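Local coordinates for HmuY protein (Prevotella intermedia, PDB 6R2H) that probably binds heme as a hemophore-like relative of HmuY and serves heme uptake in the bacterium, at residues A[21-26]-A[164-169]; A[6-11]-A[17-22]. One frame throughout, in Å; residues are numbered along the deposited sequence.

Contact 1: A[21-26]-A[164-169]. With GOL (glycerol), chain C.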
loop_
_atom_site.group_PDB
_atom_site.type_symbol
_atom_site.label_atom_id
_atom_site.label_comp_id
_atom_site.label_asym_id
_atom_site.label_seq_id
_atom_site.Cartn_x
_atom_site.Cartn_y
_atom_site.Cartn_z
ATOM N N ILE A 21 0.193 -7.650 -5.696
ATOM C CA ILE A 21 -1.032 -8.222 -6.241
ATOM C C ILE A 21 -1.107 -8.029 -7.748
ATOM O O ILE A 21 -1.020 -6.909 -8.236
ATOM C CB ILE A 21 -2.277 -7.660 -5.544
ATOM C CG1 ILE A 21 -2.135 -7.798 -4.027
ATOM C CG2 ILE A 21 -3.529 -8.355 -6.066
ATOM C CD1 ILE A 21 -3.075 -6.949 -3.225
ATOM N N ASP A 22 -1.294 -9.142 -8.460
ATOM C CA ASP A 22 -1.643 -9.123 -9.871
ATOM C C ASP A 22 -3.161 -9.035 -9.975
ATOM O O ASP A 22 -3.859 -10.000 -9.676
ATOM C CB ASP A 22 -1.150 -10.386 -10.577
ATOM C CG ASP A 22 -1.463 -10.419 -12.059
ATOM O OD1 ASP A 22 -2.267 -9.585 -12.525
ATOM O OD2 ASP A 22 -0.858 -11.267 -12.749
ATOM N N LEU A 23 -3.675 -7.881 -10.406
ATOM C CA LEU A 23 -5.113 -7.661 -10.333
ATOM C C LEU A 23 -5.837 -8.531 -11.361
ATOM O O LEU A 23 -6.973 -8.941 -11.136
ATOM C CB LEU A 23 -5.427 -6.169 -10.479
ATOM C CG LEU A 23 -5.240 -5.339 -9.201
ATOM C CD1 LEU A 23 -5.548 -3.879 -9.449
ATOM C CD2 LEU A 23 -6.077 -5.855 -8.027
ATOM N N GLU A 24 -5.138 -8.842 -12.464
ATOM C CA GLU A 24 -5.697 -9.606 -13.567
ATOM C C GLU A 24 -6.014 -11.036 -13.125
ATOM O O GLU A 24 -7.065 -11.559 -13.463
ATOM C CB GLU A 24 -4.745 -9.556 -14.764
ATOM C CG GLU A 24 -5.312 -10.152 -16.040
ATOM C CD GLU A 24 -4.381 -10.002 -17.235
ATOM O OE1 GLU A 24 -3.159 -9.828 -17.019
ATOM O OE2 GLU A 24 -4.875 -10.042 -18.379
ATOM N N THR A 25 -5.120 -11.649 -12.341
ATOM C CA THR A 25 -5.209 -13.055 -11.985
ATOM C C THR A 25 -5.718 -13.230 -10.555
ATOM O O THR A 25 -6.150 -14.324 -10.182
ATOM C CB THR A 25 -3.848 -13.746 -12.138
ATOM O OG1 THR A 25 -2.947 -13.277 -11.131
ATOM C CG2 THR A 25 -3.257 -13.567 -13.521
ATOM N N GLY A 26 -5.642 -12.157 -9.755
ATOM C CA GLY A 26 -6.086 -12.206 -8.373
ATOM C C GLY A 26 -5.063 -12.859 -7.448
ATOM O O GLY A 26 -5.330 -13.018 -6.254
ATOM N N ASN A 164 -3.986 -1.084 -18.858
ATOM C CA ASN A 164 -5.008 -1.701 -18.028
ATOM C C ASN A 164 -5.470 -0.684 -16.989
ATOM O O ASN A 164 -4.845 0.363 -16.793
ATOM C CB ASN A 164 -4.510 -2.958 -17.313
ATOM C CG ASN A 164 -4.047 -4.033 -18.267
ATOM O OD1 ASN A 164 -4.587 -4.157 -19.370
ATOM N ND2 ASN A 164 -3.063 -4.808 -17.842
ATOM N N ALA A 165 -6.584 -1.005 -16.331
ATOM C CA ALA A 165 -7.163 -0.104 -15.359
ATOM C C ALA A 165 -7.928 -0.928 -14.328
ATOM O O ALA A 165 -8.210 -2.109 -14.563
ATOM C CB ALA A 165 -8.051 0.890 -16.073
ATOM N N ALA A 166 -8.244 -0.304 -13.183
ATOM C CA ALA A 166 -9.037 -0.990 -12.174
ATOM C C ALA A 166 -9.873 -0.022 -11.339
ATOM O O ALA A 166 -9.530 1.148 -11.170
ATOM C CB ALA A 166 -8.133 -1.825 -11.301
ATOM N N LEU A 167 -10.969 -0.553 -10.796
ATOM C CA LEU A 167 -11.824 0.169 -9.870
ATOM C C LEU A 167 -11.924 -0.662 -8.594
ATOM O O LEU A 167 -12.388 -1.804 -8.627
ATOM C CB LEU A 167 -13.202 0.339 -10.519
ATOM C CG LEU A 167 -13.258 1.129 -11.829
ATOM C CD1 LEU A 167 -14.582 0.859 -12.521
ATOM C CD2 LEU A 167 -13.091 2.623 -11.570
ATOM N N ILE A 168 -11.475 -0.086 -7.473
ATOM C CA ILE A 168 -11.229 -0.843 -6.254
ATOM C C ILE A 168 -12.026 -0.212 -5.113
ATOM O O ILE A 168 -11.973 1.002 -4.914
ATOM C CB ILE A 168 -9.710 -0.881 -5.931
ATOM C CG1 ILE A 168 -8.873 -1.434 -7.089
ATOM C CG2 ILE A 168 -9.403 -1.588 -4.616
ATOM C CD1 ILE A 168 -7.408 -1.070 -7.005
ATOM N N LYS A 169 -12.727 -1.045 -4.337
ATOM C CA LYS A 169 -13.361 -0.585 -3.114
ATOM C C LYS A 169 -12.864 -1.451 -1.958
ATOM O O LYS A 169 -13.025 -2.669 -1.992
ATOM C CB LYS A 169 -14.883 -0.634 -3.277
ATOM C CG LYS A 169 -15.713 -0.367 -2.026
ATOM C CD LYS A 169 -17.188 -0.580 -2.278
ATOM C CE LYS A 169 -18.050 -0.360 -1.053
ATOM N NZ LYS A 169 -17.922 1.035 -0.577
HETATM C C1 GOL C . -1.042 -6.474 -15.629
HETATM O O1 GOL C . -2.227 -5.748 -15.305
HETATM C C2 GOL C . -0.990 -7.824 -14.939
HETATM O O2 GOL C . -0.257 -7.756 -13.712
HETATM C C3 GOL C . -0.461 -8.935 -15.824
HETATM O O3 GOL C . 0.821 -8.634 -16.373
#

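Contact 2: A[6-11]-A[17-22]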
loop_
_atom_site.group_PDB
_atom_site.type_symbol
_atom_site.label_atom_id
_atom_site.label_comp_id
_atom_site.label_asym_id
_atom_site.label_seq_id
_atom_site.Cartn_x
_atom_site.Cartn_y
_atom_site.Cartn_z
ATOM N N LYS A 6 -14.472 -8.803 -8.569
ATOM C CA LYS A 6 -13.642 -9.832 -7.968
ATOM C C LYS A 6 -13.338 -9.429 -6.524
ATOM O O LYS A 6 -13.603 -8.293 -6.117
ATOM C CB LYS A 6 -12.354 -10.072 -8.768
ATOM C CG LYS A 6 -12.438 -10.027 -10.294
ATOM C CD LYS A 6 -12.562 -11.373 -10.983
ATOM C CE LYS A 6 -13.672 -11.380 -12.015
ATOM N NZ LYS A 6 -13.383 -12.276 -13.164
ATOM N N HIS A 7 -12.816 -10.391 -5.752
ATOM C CA HIS A 7 -12.489 -10.167 -4.359
ATOM C C HIS A 7 -11.037 -10.553 -4.092
ATOM O O HIS A 7 -10.512 -11.488 -4.688
ATOM C CB HIS A 7 -13.502 -10.860 -3.446
ATOM C CG HIS A 7 -13.231 -10.644 -1.991
ATOM N ND1 HIS A 7 -13.140 -9.383 -1.425
ATOM C CD2 HIS A 7 -13.036 -11.516 -0.979
ATOM C CE1 HIS A 7 -12.894 -9.496 -0.132
ATOM N NE2 HIS A 7 -12.843 -10.791 0.171
ATOM N N PHE A 8 -10.389 -9.774 -3.223
ATOM C CA PHE A 8 -9.069 -10.081 -2.717
ATOM C C PHE A 8 -9.062 -9.892 -1.204
ATOM O O PHE A 8 -9.587 -8.898 -0.692
ATOM C CB PHE A 8 -8.010 -9.162 -3.327
ATOM C CG PHE A 8 -6.638 -9.387 -2.738
ATOM C CD1 PHE A 8 -6.286 -8.823 -1.518
ATOM C CD2 PHE A 8 -5.708 -10.191 -3.381
ATOM C CE1 PHE A 8 -5.043 -9.056 -0.950
ATOM C CE2 PHE A 8 -4.460 -10.414 -2.814
ATOM C CZ PHE A 8 -4.136 -9.864 -1.593
ATOM N N GLU A 9 -8.427 -10.843 -0.505
ATOM C CA GLU A 9 -8.276 -10.760 0.940
ATOM C C GLU A 9 -7.086 -11.591 1.402
ATOM O O GLU A 9 -6.798 -12.643 0.833
ATOM C CB GLU A 9 -9.554 -11.170 1.666
ATOM C CG GLU A 9 -9.965 -12.620 1.511
ATOM C CD GLU A 9 -11.195 -12.910 2.352
ATOM O OE1 GLU A 9 -12.198 -12.157 2.216
ATOM O OE2 GLU A 9 -11.143 -13.852 3.175
ATOM N N THR A 10 -6.404 -11.075 2.433
ATOM C CA THR A 10 -5.276 -11.747 3.054
ATOM C C THR A 10 -4.930 -11.047 4.366
ATOM O O THR A 10 -5.171 -9.851 4.520
ATOM C CB THR A 10 -4.059 -11.788 2.120
ATOM O OG1 THR A 10 -3.194 -12.822 2.597
ATOM C CG2 THR A 10 -3.307 -10.478 2.039
ATOM N N LEU A 11 -4.367 -11.813 5.304
ATOM C CA LEU A 11 -3.763 -11.240 6.494
ATOM C C LEU A 11 -2.391 -10.705 6.106
ATOM O O LEU A 11 -1.686 -11.322 5.310
ATOM C CB LEU A 11 -3.646 -12.325 7.568
ATOM C CG LEU A 11 -4.973 -12.849 8.116
ATOM C CD1 LEU A 11 -4.752 -13.912 9.180
ATOM C CD2 LEU A 11 -5.820 -11.716 8.676
ATOM N N SER A 17 7.806 -6.508 5.295
ATOM C CA SER A 17 7.367 -7.236 4.114
ATOM C C SER A 17 6.241 -6.521 3.373
ATOM O O SER A 17 5.548 -5.666 3.916
ATOM C CB SER A 17 6.986 -8.645 4.441
ATOM O OG SER A 17 7.925 -9.237 5.321
ATOM N N TRP A 18 6.105 -6.922 2.108
ATOM C CA TRP A 18 5.148 -6.419 1.145
ATOM C C TRP A 18 4.296 -7.584 0.647
ATOM O O TRP A 18 4.738 -8.728 0.634
ATOM C CB TRP A 18 5.898 -5.806 -0.042
ATOM C CG TRP A 18 6.497 -4.453 0.180
ATOM C CD1 TRP A 18 7.739 -4.166 0.668
ATOM C CD2 TRP A 18 5.874 -3.183 -0.103
ATOM N NE1 TRP A 18 7.936 -2.807 0.710
ATOM C CE2 TRP A 18 6.809 -2.179 0.245
ATOM C CE3 TRP A 18 4.616 -2.797 -0.593
ATOM C CZ2 TRP A 18 6.526 -0.822 0.105
ATOM C CZ3 TRP A 18 4.341 -1.454 -0.737
ATOM C CH2 TRP A 18 5.283 -0.480 -0.388
ATOM N N ILE A 19 3.081 -7.278 0.191
ATOM C CA ILE A 19 2.388 -8.168 -0.727
ATOM C C ILE A 19 2.274 -7.472 -2.084
ATOM O O ILE A 19 2.080 -6.261 -2.147
ATOM C CB ILE A 19 1.024 -8.614 -0.174
ATOM C CG1 ILE A 19 0.034 -7.453 -0.035
ATOM C CG2 ILE A 19 1.192 -9.379 1.129
ATOM C CD1 ILE A 19 -1.390 -7.887 0.220
ATOM N N TYR A 20 2.406 -8.253 -3.161
ATOM C CA TYR A 20 2.337 -7.766 -4.530
ATOM C C TYR A 20 1.168 -8.449 -5.234
ATOM O O TYR A 20 1.150 -9.676 -5.349
ATOM C CB TYR A 20 3.663 -8.012 -5.257
ATOM C CG TYR A 20 4.831 -7.224 -4.717
ATOM C CD1 TYR A 20 5.585 -7.705 -3.655
ATOM C CD2 TYR A 20 5.189 -5.997 -5.263
ATOM C CE1 TYR A 20 6.663 -6.988 -3.153
ATOM C CE2 TYR A 20 6.268 -5.270 -4.776
ATOM C CZ TYR A 20 7.009 -5.769 -3.714
ATOM O OH TYR A 20 8.067 -5.070 -3.211
ATOM N N ILE A 21 0.193 -7.650 -5.696
ATOM C CA ILE A 21 -1.032 -8.222 -6.241
ATOM C C ILE A 21 -1.107 -8.029 -7.748
ATOM O O ILE A 21 -1.020 -6.909 -8.236
ATOM C CB ILE A 21 -2.277 -7.660 -5.544
ATOM C CG1 ILE A 21 -2.135 -7.798 -4.027
ATOM C CG2 ILE A 21 -3.529 -8.355 -6.066
ATOM C CD1 ILE A 21 -3.075 -6.949 -3.225
ATOM N N ASP A 22 -1.294 -9.142 -8.460
ATOM C CA ASP A 22 -1.643 -9.123 -9.871
ATOM C C ASP A 22 -3.161 -9.035 -9.975
ATOM O O ASP A 22 -3.859 -10.000 -9.676
ATOM C CB ASP A 22 -1.150 -10.386 -10.577
ATOM C CG ASP A 22 -1.463 -10.419 -12.059
ATOM O OD1 ASP A 22 -2.267 -9.585 -12.525
ATOM O OD2 ASP A 22 -0.858 -11.267 -12.749
#

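Contact 1: A[21-26]-A[164-169]
Leu23 meets Ala166 and Ile168 through one methyl. Its CD1 lies 3.8 Å from Ala166 CB and 4.2 Å from Ile168 CD1. The side chains of Leu23 and Ile168 cross at about a right angle, and their end methyls touch. Leu23 has CG anti to its carbonyl carbon (chi1 -80°) and an extended chi2, which carries CD1 across to the strand. All three residues are buried, and the contact is purely apolar.

Asp22 OD1 accepts from Glu24 N at 3.0 Å, closing an Asx turn. The bond is bent (133°) and leaves the carboxylate plane by 35°. The backbone bond from Gly26 N to Asp22 O (2.8 Å) folds the loop further.

Asn164 ND2 donates to O1 of a glycerol, probably from the crystallisation liquor, at 2.8 Å. The glycerol O2 lies near Asp22 OD1 in a weak, undecided bond, so any bridge is tentative. Asp70 OD1 also bonds the glycerol.

Asp70 binds Leu23 N, and Tyr187 OH bonds to Leu23 O. Strand 165-174 runs between 155-160 and 181-190 in the larger sheet. The loop linking the neighbouring antiparallel strands 17-21 and 28-32 packs Leu23 onto it, beside Phe189 of 181-190, as sheet-to-sheet packing.

Contact 2: A[6-11]-A[17-22]
Ile21 places its CD1 methyl over one face of the Phe8 ring, a CH-pi contact. The methyl is 3.7 Å from the ring centroid and 19° off the normal. It is displaced toward the rim, with Phe8 CZ nearest to Ile21 CD1 at 3.5 Å. Ile21 CG1 and CG2 continue the contact along the CE2 and CD2 side of the ring.

Ile19 CD1 touches two neighbours of strand 6-11, Phe8 and Thr10. It approaches Phe8 CZ obliquely at 3.8 Å, and it meets Thr10 CG2 tip to tip at 3.7 Å.

Phe8 CG is anti to the backbone N (chi1 176°), which sends the ring across toward the facing strand. Ile19 CG1 stands between its own backbone N and carbonyl carbon, and this turn takes CD1 to Phe8 and Thr10.

The two strands run antiparallel at 163°, but their axes are 10.3 Å apart. They therefore face each other from different sheets. Phe28 meets Phe8 edge-to-face and touches Thr10, Ile19 and Ile21, while Phe185 meets the Phe8 ring with nearly parallel planes.

The contact is dispersion between methyls and an aromatic ring. It joins the two sheets through side chains alone, as in the core between packed beta-sheets.

In the fold
Both contacts join the four-stranded sheet, or the loop that leaves it, to the nine-stranded sheet. Their centres are about 10 Å apart, and their segments overlap at Ile21 and Asp22. Ile21 packs in contact 2, while Asp22 shapes the turn of contact 1. The touching residues of contact 1 are all buried, as are those of contact 2 except Thr10, partly exposed. Contact 2 is the larger and is aromatic and aliphatic. It uses the outermost strand 6-11. Contact 1 reaches the interior strand 165-174. There a buried aliphatic patch gives way to a turn with carboxylates, an amide and a bound glycerol. Strand 181-190, which lies between 6-11 and 165-174, contributes aromatic residues to both.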